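Local coordinates for phytanoyl-CoA dioxygenase (Streptomyces malaysiense, PDB 6ZYL), which catalyses the beta-hydroxylation of the peptide natural product thioholgamide, probably as an iron- and 2-oxoglutarate-dependent non-heme oxygenase, at residues G36-V41 with C209-L214; R145-L150 with V202-G207. All blocks are in the same frame, centred on the assembly; numbering follows the deposited sequence.

Interaction 1 of 2, residues G36-V41 with C209-L214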
ATOM      1  N   GLY A  36       6.737  -4.274  14.346  1.00 26.19           N
ATOM      2  CA  GLY A  36       6.685  -3.462  13.152  1.00 25.45           C
ATOM      3  C   GLY A  36       5.672  -3.926  12.133  1.00 26.18           C
ATOM      4  O   GLY A  36       5.599  -3.344  11.043  1.00 21.03           O
ATOM      5  N   PHE A  37       4.898  -4.958  12.452  1.00 23.95           N
ATOM      6  CA  PHE A  37       3.852  -5.471  11.582  1.00 24.59           C
ATOM      7  C   PHE A  37       2.852  -6.204  12.460  1.00 25.44           C
ATOM      8  O   PHE A  37       3.104  -6.464  13.639  1.00 25.68           O
ATOM      9  CB  PHE A  37       4.422  -6.394  10.496  1.00 26.31           C
ATOM     10  CG  PHE A  37       5.157  -7.591  11.035  1.00 23.59           C
ATOM     11  CD1 PHE A  37       4.468  -8.652  11.602  1.00 29.42           C
ATOM     12  CD2 PHE A  37       6.538  -7.656  10.970  1.00 26.65           C
ATOM     13  CE1 PHE A  37       5.141  -9.749  12.099  1.00 29.27           C
ATOM     14  CE2 PHE A  37       7.217  -8.756  11.462  1.00 28.43           C
ATOM     15  CZ  PHE A  37       6.517  -9.802  12.028  1.00 26.41           C
ATOM     16  N   VAL A  38       1.715  -6.551  11.867  1.00 23.67           N
ATOM     17  CA  VAL A  38       0.708  -7.351  12.554  1.00 25.53           C
ATOM     18  C   VAL A  38      -0.156  -8.018  11.487  1.00 29.13           C
ATOM     19  O   VAL A  38      -0.690  -7.346  10.596  1.00 24.11           O
ATOM     20  CB  VAL A  38      -0.110  -6.488  13.537  1.00 29.40           C
ATOM     21  CG1 VAL A  38      -1.055  -5.556  12.806  1.00 26.98           C
ATOM     22  CG2 VAL A  38      -0.851  -7.384  14.526  1.00 33.49           C
ATOM     23  N   PHE A  39      -0.259  -9.344  11.537  1.00 23.85           N
ATOM     24  CA  PHE A  39      -1.017 -10.099  10.548  1.00 26.03           C
ATOM     25  C   PHE A  39      -1.254 -11.502  11.088  1.00 26.52           C
ATOM     26  O   PHE A  39      -0.491 -11.982  11.935  1.00 24.99           O
ATOM     27  CB  PHE A  39      -0.279 -10.162   9.198  1.00 23.22           C
ATOM     28  CG  PHE A  39       0.897 -11.103   9.185  1.00 24.69           C
ATOM     29  CD1 PHE A  39       0.724 -12.449   8.900  1.00 25.53           C
ATOM     30  CD2 PHE A  39       2.175 -10.638   9.449  1.00 25.43           C
ATOM     31  CE1 PHE A  39       1.802 -13.315   8.888  1.00 22.76           C
ATOM     32  CE2 PHE A  39       3.257 -11.500   9.437  1.00 23.73           C
ATOM     33  CZ  PHE A  39       3.069 -12.839   9.155  1.00 28.22           C
ATOM     34  N   PRO A  40      -2.315 -12.184  10.629  1.00 25.95           N
ATOM     35  CA  PRO A  40      -3.347 -11.620   9.745  1.00 25.45           C
ATOM     36  C   PRO A  40      -4.328 -10.759  10.533  1.00 24.37           C
ATOM     37  O   PRO A  40      -4.513 -11.008  11.718  1.00 26.54           O
ATOM     38  CB  PRO A  40      -4.038 -12.861   9.176  1.00 25.61           C
ATOM     39  CG  PRO A  40      -3.919 -13.873  10.288  1.00 29.75           C
ATOM     40  CD  PRO A  40      -2.564 -13.608  10.931  1.00 28.12           C
ATOM     41  N   VAL A  41      -4.917  -9.740   9.912  1.00 26.09           N
ATOM     42  CA  VAL A  41      -6.103  -9.090  10.457  1.00 29.77           C
ATOM     43  C   VAL A  41      -7.221  -9.286   9.438  1.00 28.17           C
ATOM     44  O   VAL A  41      -7.001  -9.171   8.227  1.00 26.17           O
ATOM     45  CB  VAL A  41      -5.890  -7.589  10.766  1.00 34.09           C
ATOM     46  CG1 VAL A  41      -4.571  -7.372  11.506  1.00 32.48           C
ATOM     47  CG2 VAL A  41      -5.950  -6.759   9.507  1.00 38.00           C
ATOM     48  N   CYS A 209      -5.400  -9.349   5.427  1.00 21.40           N
ATOM     49  CA  CYS A 209      -4.388  -8.358   5.110  1.00 22.31           C
ATOM     50  C   CYS A 209      -3.321  -8.355   6.191  1.00 22.60           C
ATOM     51  O   CYS A 209      -3.505  -8.891   7.285  1.00 21.14           O
ATOM     52  CB  CYS A 209      -4.997  -6.958   4.960  1.00 22.28           C
ATOM     53  SG  CYS A 209      -5.572  -6.237   6.503  1.00 30.01           S
ATOM     54  N   SER A 210      -2.186  -7.755   5.850  1.00 23.34           N
ATOM     55  CA  SER A 210      -1.098  -7.502   6.777  1.00 21.85           C
ATOM     56  C   SER A 210      -0.920  -5.996   6.888  1.00 20.76           C
ATOM     57  O   SER A 210      -1.108  -5.266   5.909  1.00 23.00           O
ATOM     58  CB  SER A 210       0.198  -8.162   6.306  1.00 22.86           C
ATOM     59  OG  SER A 210       1.249  -7.903   7.216  1.00 29.45           O
ATOM     60  N   VAL A 211      -0.581  -5.533   8.085  1.00 22.33           N
ATOM     61  CA  VAL A 211      -0.314  -4.124   8.350  1.00 22.32           C
ATOM     62  C   VAL A 211       1.125  -4.024   8.824  1.00 23.58           C
ATOM     63  O   VAL A 211       1.505  -4.681   9.800  1.00 22.42           O
ATOM     64  CB  VAL A 211      -1.275  -3.544   9.400  1.00 22.34           C
ATOM     65  CG1 VAL A 211      -1.161  -2.025   9.437  1.00 22.69           C
ATOM     66  CG2 VAL A 211      -2.703  -3.982   9.120  1.00 21.95           C
ATOM     67  N   HIS A 212       1.931  -3.217   8.139  1.00 21.72           N
ATOM     68  CA  HIS A 212       3.322  -3.058   8.530  1.00 23.32           C
ATOM     69  C   HIS A 212       3.729  -1.591   8.527  1.00 22.16           C
ATOM     70  O   HIS A 212       3.130  -0.753   7.847  1.00 22.04           O
ATOM     71  CB  HIS A 212       4.267  -3.896   7.626  1.00 21.19           C
ATOM     72  CG  HIS A 212       4.315  -3.461   6.193  1.00 23.51           C
ATOM     73  ND1 HIS A 212       3.772  -4.211   5.170  1.00 23.22           N
ATOM     74  CD2 HIS A 212       4.889  -2.385   5.605  1.00 23.27           C
ATOM     75  CE1 HIS A 212       3.987  -3.601   4.017  1.00 25.02           C
ATOM     76  NE2 HIS A 212       4.661  -2.490   4.255  1.00 23.03           N
ATOM     77  N   HIS A 213       4.732  -1.305   9.355  1.00 22.51           N
ATOM     78  CA  HIS A 213       5.346   0.011   9.446  1.00 23.82           C
ATOM     79  C   HIS A 213       6.059   0.344   8.144  1.00 22.35           C
ATOM     80  O   HIS A 213       6.630  -0.531   7.489  1.00 23.93           O
ATOM     81  CB  HIS A 213       6.330   0.006  10.621  1.00 25.65           C
ATOM     82  CG  HIS A 213       6.694   1.362  11.135  1.00 23.89           C
ATOM     83  ND1 HIS A 213       7.720   2.106  10.598  1.00 24.25           N
ATOM     84  CD2 HIS A 213       6.206   2.088  12.170  1.00 24.74           C
ATOM     85  CE1 HIS A 213       7.830   3.245  11.259  1.00 27.02           C
ATOM     86  NE2 HIS A 213       6.923   3.258  12.218  1.00 27.33           N
ATOM     87  N   LEU A 214       6.016   1.621   7.757  1.00 21.26           N
ATOM     88  CA  LEU A 214       6.674   2.028   6.522  1.00 22.30           C
ATOM     89  C   LEU A 214       8.192   1.913   6.601  1.00 22.89           C
ATOM     90  O   LEU A 214       8.855   1.994   5.560  1.00 22.13           O
ATOM     91  CB  LEU A 214       6.282   3.460   6.159  1.00 21.74           C
ATOM     92  CG  LEU A 214       4.817   3.664   5.762  1.00 22.82           C
ATOM     93  CD1 LEU A 214       4.558   5.128   5.417  1.00 23.09           C
ATOM     94  CD2 LEU A 214       4.422   2.767   4.599  1.00 24.04           C
TER
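V38 and V211 form a hydrogen-bonded pair of these antiparallel strands: V38 N gives a 2.8 Å bond to V211 O, and V211 N returns one of 3.1 Å to V38 O. Their side chains lie alongside each other, V38 CG1 resting 4.0 Å from V211 CB. Next to it, F37 and H212 make a non-hydrogen-bonded pair on the other face, F37 CB standing 3.8 Å from H212 CB. Beyond it H213 N reaches G36 O at 2.8 Å in an almost straight bond (176°). In the other direction a beta bulge shifts the register by one around the cis peptide before P40, and V41 pairs with C209 through two backbone bonds. S210 packs against F39 within the bulge: with OG anti to the backbone N (chi1 180°), the hydroxyl lies 3.4 Å from F39 CB and hydrogen-bonds to Y162 OH. Y162 also accounts for H212 ND1 and stacks on the F37 ring, while D130 takes H212 NE2. Strand 37-41 is outermost in the seven-stranded sheet, probably the major sheet of the jelly-roll (double-stranded beta-helix) fold of the PhyH family; helix 28-35 packs over V38 and V211, and strand 143-149 flanks the opposite edge of strand 209-212.

Interaction 2 of 2, residues R145-L150 with V202-G207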
ATOM      1  N   ARG A 145       0.993   0.759   6.371  1.00 20.89           N
ATOM      2  CA  ARG A 145       0.581   0.243   5.073  1.00 22.07           C
ATOM      3  C   ARG A 145      -0.223  -1.034   5.286  1.00 21.99           C
ATOM      4  O   ARG A 145       0.259  -1.977   5.923  1.00 20.39           O
ATOM      5  CB  ARG A 145       1.786  -0.028   4.174  1.00 21.26           C
ATOM      6  CG  ARG A 145       1.415  -0.684   2.853  1.00 22.33           C
ATOM      7  CD  ARG A 145       2.564  -0.641   1.857  1.00 23.08           C
ATOM      8  NE  ARG A 145       2.789   0.706   1.340  1.00 24.28           N
ATOM      9  CZ  ARG A 145       3.612   0.994   0.339  1.00 24.84           C
ATOM     10  NH1 ARG A 145       4.292   0.027  -0.259  1.00 24.44           N
ATOM     11  NH2 ARG A 145       3.754   2.248  -0.066  1.00 23.21           N
ATOM     12  N   VAL A 146      -1.443  -1.058   4.758  1.00 21.85           N
ATOM     13  CA  VAL A 146      -2.304  -2.234   4.802  1.00 22.42           C
ATOM     14  C   VAL A 146      -2.129  -2.990   3.493  1.00 21.81           C
ATOM     15  O   VAL A 146      -2.409  -2.455   2.414  1.00 21.67           O
ATOM     16  CB  VAL A 146      -3.773  -1.848   5.032  1.00 21.54           C
ATOM     17  CG1 VAL A 146      -4.657  -3.089   5.002  1.00 24.37           C
ATOM     18  CG2 VAL A 146      -3.921  -1.107   6.354  1.00 21.49           C
ATOM     19  N   TRP A 147      -1.668  -4.232   3.590  1.00 21.07           N
ATOM     20  CA  TRP A 147      -1.319  -5.083   2.453  1.00 19.37           C
ATOM     21  C   TRP A 147      -2.407  -6.145   2.342  1.00 21.66           C
ATOM     22  O   TRP A 147      -2.371  -7.157   3.049  1.00 20.44           O
ATOM     23  CB  TRP A 147       0.060  -5.686   2.687  1.00 22.45           C
ATOM     24  CG  TRP A 147       0.741  -6.322   1.522  1.00 21.63           C
ATOM     25  CD1 TRP A 147       1.274  -5.694   0.436  1.00 22.34           C
ATOM     26  CD2 TRP A 147       1.014  -7.716   1.358  1.00 22.30           C
ATOM     27  NE1 TRP A 147       1.852  -6.617  -0.405  1.00 22.97           N
ATOM     28  CE2 TRP A 147       1.703  -7.866   0.139  1.00 22.98           C
ATOM     29  CE3 TRP A 147       0.737  -8.855   2.121  1.00 20.50           C
ATOM     30  CZ2 TRP A 147       2.118  -9.109  -0.335  1.00 22.57           C
ATOM     31  CZ3 TRP A 147       1.150 -10.089   1.648  1.00 18.46           C
ATOM     32  CH2 TRP A 147       1.832 -10.206   0.433  1.00 21.52           C
ATOM     33  N   VAL A 148      -3.373  -5.906   1.462  1.00 22.33           N
ATOM     34  CA  VAL A 148      -4.556  -6.753   1.351  1.00 22.00           C
ATOM     35  C   VAL A 148      -4.291  -7.856   0.337  1.00 22.07           C
ATOM     36  O   VAL A 148      -3.877  -7.587  -0.797  1.00 20.92           O
ATOM     37  CB  VAL A 148      -5.790  -5.929   0.951  1.00 20.56           C
ATOM     38  CG1 VAL A 148      -7.017  -6.831   0.856  1.00 22.18           C
ATOM     39  CG2 VAL A 148      -6.026  -4.797   1.935  1.00 21.59           C
ATOM     40  N   ALA A 149      -4.553  -9.098   0.738  1.00 20.32           N
ATOM     41  CA  ALA A 149      -4.379 -10.255  -0.133  1.00 22.43           C
ATOM     42  C   ALA A 149      -5.648 -10.452  -0.955  1.00 22.43           C
ATOM     43  O   ALA A 149      -6.698 -10.816  -0.414  1.00 20.69           O
ATOM     44  CB  ALA A 149      -4.065 -11.505   0.685  1.00 23.87           C
ATOM     45  N   LEU A 150      -5.557 -10.205  -2.264  1.00 21.64           N
ATOM     46  CA  LEU A 150      -6.672 -10.504  -3.153  1.00 22.48           C
ATOM     47  C   LEU A 150      -6.654 -11.963  -3.588  1.00 24.37           C
ATOM     48  O   LEU A 150      -7.716 -12.542  -3.840  1.00 23.26           O
ATOM     49  CB  LEU A 150      -6.637  -9.583  -4.372  1.00 23.66           C
ATOM     50  CG  LEU A 150      -6.815  -8.092  -4.082  1.00 23.47           C
ATOM     51  CD1 LEU A 150      -6.893  -7.300  -5.384  1.00 26.32           C
ATOM     52  CD2 LEU A 150      -8.046  -7.832  -3.228  1.00 21.85           C
ATOM     53  N   VAL A 202       4.840 -13.615   5.032  1.00 25.84           N
ATOM     54  CA  VAL A 202       3.509 -13.039   5.211  1.00 25.66           C
ATOM     55  C   VAL A 202       2.522 -13.956   4.495  1.00 23.83           C
ATOM     56  O   VAL A 202       2.302 -13.835   3.289  1.00 23.88           O
ATOM     57  CB  VAL A 202       3.437 -11.602   4.694  1.00 23.31           C
ATOM     58  CG1 VAL A 202       2.076 -10.997   5.007  1.00 22.93           C
ATOM     59  CG2 VAL A 202       4.553 -10.769   5.306  1.00 23.56           C
ATOM     60  N   LEU A 203       1.919 -14.871   5.249  1.00 22.30           N
ATOM     61  CA  LEU A 203       1.038 -15.899   4.709  1.00 23.79           C
ATOM     62  C   LEU A 203      -0.397 -15.573   5.091  1.00 23.13           C
ATOM     63  O   LEU A 203      -0.732 -15.520   6.280  1.00 22.05           O
ATOM     64  CB  LEU A 203       1.440 -17.278   5.228  1.00 23.39           C
ATOM     65  CG  LEU A 203       2.912 -17.626   4.995  1.00 24.65           C
ATOM     66  CD1 LEU A 203       3.286 -18.927   5.687  1.00 24.88           C
ATOM     67  CD2 LEU A 203       3.212 -17.701   3.502  1.00 22.37           C
ATOM     68  N   LEU A 204      -1.241 -15.372   4.083  1.00 23.29           N
ATOM     69  CA  LEU A 204      -2.588 -14.873   4.297  1.00 21.78           C
ATOM     70  C   LEU A 204      -3.592 -15.665   3.477  1.00 20.86           C
ATOM     71  O   LEU A 204      -3.317 -16.035   2.333  1.00 20.60           O
ATOM     72  CB  LEU A 204      -2.688 -13.391   3.907  1.00 22.28           C
ATOM     73  CG  LEU A 204      -1.729 -12.402   4.568  1.00 21.61           C
ATOM     74  CD1 LEU A 204      -1.785 -11.055   3.860  1.00 21.17           C
ATOM     75  CD2 LEU A 204      -2.070 -12.255   6.037  1.00 22.35           C
ATOM     76  N   ASP A 205      -4.757 -15.917   4.070  1.00 22.59           N
ATOM     77  CA  ASP A 205      -5.916 -16.308   3.284  1.00 24.79           C
ATOM     78  C   ASP A 205      -6.365 -15.128   2.429  1.00 24.97           C
ATOM     79  O   ASP A 205      -6.266 -13.969   2.839  1.00 20.86           O
ATOM     80  CB  ASP A 205      -7.066 -16.749   4.188  1.00 26.74           C
ATOM     81  CG  ASP A 205      -6.781 -18.051   4.910  1.00 28.41           C
ATOM     82  OD1 ASP A 205      -5.796 -18.735   4.558  1.00 32.23           O
ATOM     83  OD2 ASP A 205      -7.549 -18.389   5.833  1.00 34.97           O
ATOM     84  N   ALA A 206      -6.855 -15.427   1.226  1.00 23.11           N
ATOM     85  CA  ALA A 206      -7.438 -14.386   0.388  1.00 25.08           C
ATOM     86  C   ALA A 206      -8.498 -13.628   1.177  1.00 23.41           C
ATOM     87  O   ALA A 206      -9.383 -14.230   1.791  1.00 23.41           O
ATOM     88  CB  ALA A 206      -8.049 -14.997  -0.874  1.00 27.11           C
ATOM     89  N   GLY A 207      -8.394 -12.299   1.175  1.00 23.14           N
ATOM     90  CA  GLY A 207      -9.271 -11.441   1.931  1.00 22.08           C
ATOM     91  C   GLY A 207      -8.650 -10.888   3.199  1.00 25.13           C
ATOM     92  O   GLY A 207      -9.028  -9.797   3.640  1.00 20.88           O
TER
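W147 meets V202 and L204 through one corner of its indole, the six-membered ring atoms CE3 and CZ3. V202 CG1 comes within 3.6 Å of CZ3 of W147, and L204 CD1 lies 3.8 Å from CE3 of the same ring; both methyls approach the ring obliquely. The indole is carried out from the strand with CG anti to the backbone N (chi1 -166°), which brings its benzene half to the loop while the pyrrole NE1 hydrogen-bonds to O41 of a tartaric acid molecule, probably taken from the crystallisation liquor. With the indole cut back to an alanine, V202 CG1 and L204 CD1 would probably lose their aromatic partner and a gap would open between strand and loop. Two residues on, A149 points its CB toward the loop, 3.9 Å from the same L204 CD1, so a single leucine methyl spans both strand residues. The carbonyl of A149 does the polar work: G207 N donates to A149 O at 2.8 Å and 166°. G207 has positive phi, at which a side chain would run into the carbonyl O of A206. Just past the strand, L150 O lies 3.9 Å from A206 CB. Polar groups of the neighbouring loop hold the backbone of 202-207: V202 O meets T153 OG1 and T159 OG1, and A206 N meets D152 OD1. Chemically, then, the loop 202-207 is joined to strand 143-149, in what is probably the major sheet of the jelly roll, by apolar side chains at one end and one backbone bond at the other.

From the N terminus, the chain leaves helix 28-35 and passes through G36 into strand 37-41, which pairs with strand 209-212 across 167 intervening residues (interaction 1). Interaction 2 falls wholly within that loop and closes a much shorter one of 51 residues, between strand 143-149 and the segment 202-207 that leads directly into strand 209-212. The two contacts therefore nest without crossing. They meet at strand 209-212, which lies between 37-41 and 143-149: S210 O sits 2.6 Å from W147 N, a probable hydrogen bond. Together they join the outermost strand, the next two strands of the sheet and the loop following strand 200-201 of the smaller four-stranded sheet.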